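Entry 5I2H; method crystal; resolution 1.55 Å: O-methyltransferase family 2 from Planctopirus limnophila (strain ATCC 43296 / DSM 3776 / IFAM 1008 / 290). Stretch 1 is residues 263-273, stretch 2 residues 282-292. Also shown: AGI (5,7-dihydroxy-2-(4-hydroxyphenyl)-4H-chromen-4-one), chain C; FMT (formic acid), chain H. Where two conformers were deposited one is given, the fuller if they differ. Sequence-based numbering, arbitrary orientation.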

ATOM      1  N   ALA A 263      33.447  16.223  20.086  1.00 12.64           N
ATOM      2  CA  ALA A 263      32.434  16.907  19.298  1.00 10.86           C
ATOM      3  C   ALA A 263      31.547  17.731  20.208  1.00 11.90           C
ATOM      4  O   ALA A 263      31.369  17.401  21.383  1.00 14.54           O
ATOM      5  CB  ALA A 263      31.580  15.902  18.521  1.00 12.12           C
ATOM      6  N   ASP A 264      30.972  18.793  19.642  1.00 11.11           N
ATOM      7  CA  ASP A 264      29.960  19.568  20.354  1.00 11.42           C
ATOM      8  C   ASP A 264      28.571  18.954  20.190  1.00 10.12           C
ATOM      9  O   ASP A 264      27.805  18.872  21.150  1.00 11.91           O
ATOM     10  CB  ASP A 264      29.939  21.003  19.831  1.00 11.65           C
ATOM     11  CG  ASP A 264      31.235  21.755  20.133  1.00 14.79           C
ATOM     12  OD1 ASP A 264      31.492  22.064  21.324  1.00 16.90           O
ATOM     13  OD2 ASP A 264      31.995  22.038  19.196  1.00 15.88           O
ATOM     14  N   ASP A 265      28.222  18.564  18.970  1.00  9.99           N
ATOM     15  CA  ASP A 265      26.926  17.974  18.634  1.00  8.66           C
ATOM     16  C   ASP A 265      27.163  16.586  18.074  1.00 10.01           C
ATOM     17  O   ASP A 265      28.088  16.400  17.270  1.00  9.63           O
ATOM     18  CB  ASP A 265      26.191  18.783  17.568  1.00 11.05           C
ATOM     19  CG  ASP A 265      25.771  20.167  18.071  1.00 11.54           C
ATOM     20  OD1 ASP A 265      25.445  20.281  19.263  1.00 11.51           O
ATOM     21  OD2 ASP A 265      25.779  21.119  17.280  1.00 13.26           O
ATOM     22  N   ILE A 266      26.309  15.632  18.449  1.00  8.56           N
ATOM     23  CA  ILE A 266      26.359  14.286  17.886  1.00  9.04           C
ATOM     24  C   ILE A 266      25.008  13.989  17.252  1.00  9.95           C
ATOM     25  O   ILE A 266      23.968  14.114  17.911  1.00 10.91           O
ATOM     26  CB  ILE A 266      26.724  13.238  18.946  1.00 10.09           C
ATOM     27  CG1 ILE A 266      28.145  13.526  19.430  1.00 11.36           C
ATOM     28  CG2 ILE A 266      26.607  11.841  18.350  1.00 12.72           C
ATOM     29  CD1 ILE A 266      28.576  12.648  20.583  1.00 12.77           C
ATOM     30  N   LEU A 267      25.023  13.619  15.970  1.00  7.94           N
ATOM     31  CA  LEU A 267      23.818  13.327  15.194  1.00  6.79           C
ATOM     32  C   LEU A 267      23.655  11.812  15.028  1.00  9.25           C
ATOM     33  O   LEU A 267      24.591  11.104  14.601  1.00  9.64           O
ATOM     34  CB  LEU A 267      23.909  14.014  13.825  1.00  5.88           C
ATOM     35  CG  LEU A 267      22.772  13.703  12.836  1.00  8.04           C
ATOM     36  CD1 LEU A 267      21.413  14.157  13.428  1.00  9.18           C
ATOM     37  CD2 LEU A 267      23.020  14.352  11.468  1.00  9.30           C
ATOM     38  N   LEU A 268      22.472  11.325  15.355  1.00  7.31           N
ATOM     39  CA  LEU A 268      22.032   9.950  15.095  1.00  7.97           C
ATOM     40  C   LEU A 268      20.822  10.090  14.180  1.00  8.38           C
ATOM     41  O   LEU A 268      19.699  10.294  14.661  1.00  8.82           O
ATOM     42  CB  LEU A 268      21.632   9.220  16.379  1.00  8.03           C
ATOM     43  CG  LEU A 268      22.772   9.075  17.406  1.00  9.07           C
ATOM     44  CD1 LEU A 268      22.310   8.499  18.744  1.00  9.87           C
ATOM     45  CD2 LEU A 268      23.950   8.291  16.797  1.00 14.34           C
ATOM     46  N   SER A 269      21.027   9.974  12.870  1.00  7.84           N
ATOM     47  CA  SER A 269      19.959  10.214  11.906  1.00  6.59           C
ATOM     48  C   SER A 269      19.594   8.875  11.291  1.00  7.45           C
ATOM     49  O   SER A 269      20.417   8.277  10.608  1.00  8.94           O
ATOM     50  CB  SER A 269      20.412  11.224  10.839  1.00  7.58           C
ATOM     51  OG  SER A 269      19.381  11.393   9.866  1.00  9.15           O
ATOM     52  N   ASN A 270      18.361   8.410  11.528  1.00  8.51           N
ATOM     53  CA  ASN A 270      17.902   7.118  11.003  1.00  8.94           C
ATOM     54  C   ASN A 270      18.821   5.990  11.434  1.00  8.42           C
ATOM     55  O   ASN A 270      19.033   5.031  10.683  1.00 10.70           O
ATOM     56  CB  ASN A 270      17.782   7.149   9.470  1.00  9.41           C
ATOM     57  CG  ASN A 270      16.761   8.149   9.023  1.00 13.16           C
ATOM     58  OD1 ASN A 270      15.622   8.108   9.488  1.00 14.66           O
ATOM     59  ND2 ASN A 270      17.172   9.107   8.172  1.00 15.52           N
ATOM     60  N   VAL A 271      19.356   6.105  12.643  1.00  7.99           N
ATOM     61  CA  VAL A 271      20.219   5.089  13.242  1.00  8.29           C
ATOM     62  C   VAL A 271      19.480   4.325  14.315  1.00  9.48           C
ATOM     63  O   VAL A 271      19.483   3.097  14.324  1.00 11.41           O
ATOM     64  CB  VAL A 271      21.512   5.709  13.831  1.00 10.74           C
ATOM     65  CG1 VAL A 271      22.337   4.597  14.598  1.00 10.63           C
ATOM     66  CG2 VAL A 271      22.395   6.370  12.742  1.00 11.05           C
ATOM     67  N   LEU A 272      18.858   5.039  15.255  1.00  8.75           N
ATOM     68  CA  LEU A 272      18.326   4.349  16.431  1.00  8.55           C
ATOM     69  C   LEU A 272      17.201   3.384  16.055  1.00  8.99           C
ATOM     70  O   LEU A 272      17.046   2.336  16.691  1.00 10.81           O
ATOM     71  CB  LEU A 272      17.847   5.364  17.474  1.00  9.03           C
ATOM     72  CG  LEU A 272      18.975   6.073  18.229  1.00 10.47           C
ATOM     73  CD1 LEU A 272      18.456   7.179  19.107  1.00  9.89           C
ATOM     74  CD2 LEU A 272      19.828   5.111  19.033  1.00 12.39           C
ATOM     75  N   HIS A 273      16.432   3.690  14.998  1.00 10.79           N
ATOM     76  CA  HIS A 273      15.345   2.782  14.630  1.00  9.85           C
ATOM     77  C   HIS A 273      15.852   1.470  14.031  1.00 10.75           C
ATOM     78  O   HIS A 273      15.050   0.548  13.842  1.00 12.40           O
ATOM     79  CB  HIS A 273      14.328   3.477  13.691  1.00 10.42           C
ATOM     80  CG  HIS A 273      14.864   3.863  12.341  1.00  9.54           C
ATOM     81  ND1 HIS A 273      14.472   5.029  11.704  1.00  8.70           N
ATOM     82  CD2 HIS A 273      15.670   3.214  11.462  1.00 10.77           C
ATOM     83  CE1 HIS A 273      15.035   5.098  10.507  1.00  8.92           C
ATOM     84  NE2 HIS A 273      15.776   4.013  10.338  1.00 11.04           N
ATOM     85  N   ARG A 282      22.004   1.939  25.048  1.00  9.27           N
ATOM     86  CA  ARG A 282      23.460   1.859  25.060  1.00 10.56           C
ATOM     87  C   ARG A 282      24.065   2.923  24.158  1.00 11.93           C
ATOM     88  O   ARG A 282      24.995   3.639  24.563  1.00 10.73           O
ATOM     89  CB  ARG A 282      23.900   0.450  24.619  1.00 10.69           C
ATOM     90  CG  ARG A 282      25.430   0.258  24.484  1.00 12.17           C
ATOM     91  CD  ARG A 282      26.095  -0.236  25.784  1.00 12.86           C
ATOM     92  NE  ARG A 282      25.992   0.794  26.790  1.00 13.57           N
ATOM     93  CZ  ARG A 282      26.871   1.780  26.933  1.00 13.56           C
ATOM     94  NH1 ARG A 282      27.928   1.867  26.120  1.00 12.74           N
ATOM     95  NH2 ARG A 282      26.682   2.690  27.881  1.00 14.93           N
ATOM     96  N   LEU A 283      23.530   3.069  22.927  1.00 10.24           N
ATOM     97  CA  LEU A 283      24.128   4.016  21.980  1.00  9.98           C
ATOM     98  C   LEU A 283      23.936   5.449  22.465  1.00 10.37           C
ATOM     99  O   LEU A 283      24.852   6.277  22.370  1.00 10.64           O
ATOM    100  CB  LEU A 283      23.537   3.829  20.575  1.00  9.46           C
ATOM    101  CG  LEU A 283      24.300   4.600  19.496  1.00 12.45           C
ATOM    102  CD1 LEU A 283      25.784   4.224  19.427  1.00 12.81           C
ATOM    103  CD2 LEU A 283      23.644   4.351  18.149  1.00 12.53           C
ATOM    104  N   VAL A 284      22.751   5.747  23.006  1.00  9.63           N
ATOM    105  CA  VAL A 284      22.486   7.087  23.519  1.00 10.41           C
ATOM    106  C   VAL A 284      23.428   7.406  24.675  1.00 10.66           C
ATOM    107  O   VAL A 284      24.017   8.501  24.736  1.00 10.93           O
ATOM    108  CB  VAL A 284      21.007   7.207  23.935  1.00 10.41           C
ATOM    109  CG1 VAL A 284      20.799   8.481  24.755  1.00 11.81           C
ATOM    110  CG2 VAL A 284      20.093   7.250  22.680  1.00 10.74           C
ATOM    111  N   ALA A 285      23.633   6.435  25.576  1.00 10.53           N
ATOM    112  CA  ALA A 285      24.557   6.633  26.697  1.00 11.26           C
ATOM    113  C   ALA A 285      25.992   6.874  26.223  1.00 11.34           C
ATOM    114  O   ALA A 285      26.680   7.778  26.720  1.00 11.33           O
ATOM    115  CB  ALA A 285      24.511   5.426  27.630  1.00 11.28           C
ATOM    116  N   LYS A 286      26.470   6.060  25.280  1.00  9.72           N
ATOM    117  CA  LYS A 286      27.855   6.200  24.828  1.00 10.07           C
ATOM    118  C   LYS A 286      28.064   7.557  24.161  1.00 10.72           C
ATOM    119  O   LYS A 286      29.050   8.268  24.441  1.00 11.78           O
ATOM    120  CB  LYS A 286      28.229   5.049  23.873  1.00  9.35           C
ATOM    121  CG  LYS A 286      29.653   5.116  23.299  1.00 10.78           C
ATOM    122  CD  LYS A 286      30.050   3.754  22.575  1.00  9.97           C
ATOM    123  CE  LYS A 286      31.498   3.755  22.087  1.00  9.96           C
ATOM    124  NZ  LYS A 286      31.688   4.780  21.006  1.00 11.53           N
ATOM    125  N   ALA A 287      27.151   7.935  23.271  1.00  9.66           N
ATOM    126  CA  ALA A 287      27.251   9.255  22.646  1.00  9.76           C
ATOM    127  C   ALA A 287      27.255  10.367  23.694  1.00 11.97           C
ATOM    128  O   ALA A 287      28.068  11.296  23.618  1.00 12.98           O
ATOM    129  CB  ALA A 287      26.111   9.453  21.648  1.00 10.79           C
ATOM    130  N   THR A 288      26.343  10.291  24.674  1.00 12.56           N
ATOM    131  CA  THR A 288      26.233  11.328  25.708  1.00 11.12           C
ATOM    132  C   THR A 288      27.503  11.423  26.543  1.00 11.70           C
ATOM    133  O   THR A 288      27.898  12.524  26.964  1.00 13.68           O
ATOM    134  CB  THR A 288      25.057  11.019  26.627  1.00 13.99           C
ATOM    135  OG1 THR A 288      23.850  11.054  25.880  1.00 15.23           O
ATOM    136  CG2 THR A 288      24.944  12.075  27.757  1.00 18.15           C
ATOM    137  N   SER A 289      28.179  10.287  26.761  0.66 11.82           N
ATOM    138  CA  SER A 289      29.263  10.234  27.739  0.66 13.53           C
ATOM    139  C   SER A 289      30.398  11.191  27.379  0.66 15.47           C
ATOM    140  O   SER A 289      31.048  11.748  28.270  0.66 18.95           O
ATOM    141  CB  SER A 289      29.778   8.799  27.862  0.66 14.90           C
ATOM    142  OG  SER A 289      30.476   8.414  26.693  0.66 16.18           O
ATOM    143  N   GLY A 290      30.621  11.434  26.097  1.00 13.55           N
ATOM    144  CA  GLY A 290      31.707  12.292  25.688  1.00 14.82           C
ATOM    145  C   GLY A 290      31.345  13.732  25.405  1.00 14.29           C
ATOM    146  O   GLY A 290      32.232  14.516  25.053  1.00 18.37           O
ATOM    147  N   LEU A 291      30.069  14.100  25.497  1.00 13.02           N
ATOM    148  CA  LEU A 291      29.680  15.472  25.189  1.00 12.04           C
ATOM    149  C   LEU A 291      30.220  16.444  26.236  1.00 13.34           C
ATOM    150  O   LEU A 291      30.199  16.149  27.440  1.00 13.93           O
ATOM    151  CB  LEU A 291      28.162  15.592  25.130  1.00 12.65           C
ATOM    152  CG  LEU A 291      27.499  14.992  23.895  1.00 13.94           C
ATOM    153  CD1 LEU A 291      25.976  15.074  24.070  1.00 15.67           C
ATOM    154  CD2 LEU A 291      28.003  15.764  22.644  1.00 15.40           C
ATOM    155  N   PRO A 292      30.678  17.618  25.817  1.00 13.45           N
ATOM    156  CA  PRO A 292      30.968  18.681  26.780  1.00 15.42           C
ATOM    157  C   PRO A 292      29.672  19.269  27.313  1.00 16.65           C
ATOM    158  O   PRO A 292      28.606  19.090  26.747  1.00 15.37           O
ATOM    159  CB  PRO A 292      31.727  19.704  25.939  1.00 17.41           C
ATOM    160  CG  PRO A 292      31.052  19.598  24.596  1.00 17.04           C
ATOM    161  CD  PRO A 292      30.772  18.099  24.423  1.00 13.88           C
TER
HETATM  162  CAG AGI C 501      17.949  -1.835   3.529  1.00 46.44           C
HETATM  163  CAE AGI C 501      18.121  -2.930   2.688  1.00 47.01           C
HETATM  164  CAM AGI C 501      18.944  -3.974   3.100  1.00 47.54           C
HETATM  165  OAB AGI C 501      19.095  -5.041   2.261  1.00 48.49           O
HETATM  166  CAF AGI C 501      19.594  -3.924   4.345  1.00 47.10           C
HETATM  167  CAH AGI C 501      19.419  -2.823   5.191  1.00 46.65           C
HETATM  168  CAP AGI C 501      18.592  -1.779   4.771  1.00 45.12           C
HETATM  169  CAQ AGI C 501      18.321  -0.555   5.571  1.00 42.50           C
HETATM  170  OAL AGI C 501      17.270   0.181   5.074  1.00 40.41           O
HETATM  171  CAJ AGI C 501      19.042  -0.160   6.712  1.00 40.70           C
HETATM  172  CAR AGI C 501      18.685   1.023   7.388  1.00 38.44           C
HETATM  173  OAA AGI C 501      19.330   1.400   8.397  1.00 34.76           O
HETATM  174  CAT AGI C 501      17.535   1.847   6.858  1.00 38.64           C
HETATM  175  CAS AGI C 501      16.841   1.342   5.651  1.00 38.35           C
HETATM  176  CAK AGI C 501      15.772   2.028   5.101  1.00 35.64           C
HETATM  177  CAN AGI C 501      15.340   3.206   5.679  1.00 34.15           C
HETATM  178  OAC AGI C 501      14.303   3.839   5.083  1.00 31.85           O
HETATM  179  CAI AGI C 501      15.951   3.751   6.818  1.00 35.47           C
HETATM  180  CAO AGI C 501      17.026   3.134   7.438  1.00 36.68           C
HETATM  181  OAD AGI C 501      17.561   3.712   8.529  1.00 36.69           O
HETATM  182  C   FMT H 506      23.307   1.547  28.933  1.00 33.23           C
HETATM  183  O1  FMT H 506      24.162   2.220  29.568  1.00 32.40           O
HETATM  184  O2  FMT H 506      23.473   0.481  28.275  1.00 30.53           O
HETATM  185  O   HOH W   1      32.152  15.128  22.519  1.00 32.40           O

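How do a strand and a helix hold together when no direct hydrogen bond joins them? Residues 265-269 form a strand, and the helix that begins stretch 2 packs over it through apolar side chains. The chain order runs in opposite senses: Asp264 lies nearest Leu291, Ile266 nearest Ala287, and Leu272 nearest Leu283. The helix satisfies its own backbone, as in Ala287 N to Leu283 O at 3.0 Å, and the contact across the stretches is mostly apolar. Alternation along the strand sends Ile266 and Leu268 toward the helix, while Asp265 points away and its carboxylate is hydrogen-bonded elsewhere in the structure.

What sets the fit around Ile266? With chi1 at m and chi2 at t, its side chain is extended; both branches meet Ala287, and CD1 also reaches Leu291. CG2 and CD1 of Ile266 lie 4.1 and 4.2 Å from CB of Ala287, a small residue whose CA-to-CB bond points toward the strand. CD1 of Ile266 is also 3.4 Å from O of Ala287 and 3.8 Å from CD2 of Leu291. Leu291 leaves its backbone sideways, but its m, t conformation (chi1 -74°, chi2 174°) carries the end of the side chain back to stretch 1, where CD2 also sits 3.5 Å from O of Asp264.

What does the different rotamer of Leu283 accomplish? Leu268, Leu272 and Leu291 are all m, t, whereas Leu283 is t, p, with chi1 -169° and chi2 57°. In this conformation a single methyl, CD2 of Leu283, meets three side chains: CG1 of Val271 at 3.8 Å, CD2 of Leu272 at 4.0 Å and CD2 of Leu268 at 4.2 Å. Leu272 starts out sideways, yet its extended chain brings both methyls to the helix; its CD1 lies 3.9 Å from CG2 of Val284. These are van der Waals contacts between buried groups, which need close fit rather than bond direction.

What links the stretches at the end where the helix gives way to loop? A water does so: it accepts from Ala263 N at 3.0 Å and donates to Gly290 O at 2.6 Å, bridging two backbones that do not bond directly. Beside it, Pro292 has its CA-to-CB bond toward stretch 1, and its CD lies 3.2 Å from O of Ala263. Asp264 starts away from stretch 2, but its m rotamer turns the carboxylate back, leaving OD1 4.1 Å from CG of Pro292; both carboxylate oxygens are hydrogen-bonded elsewhere in the structure.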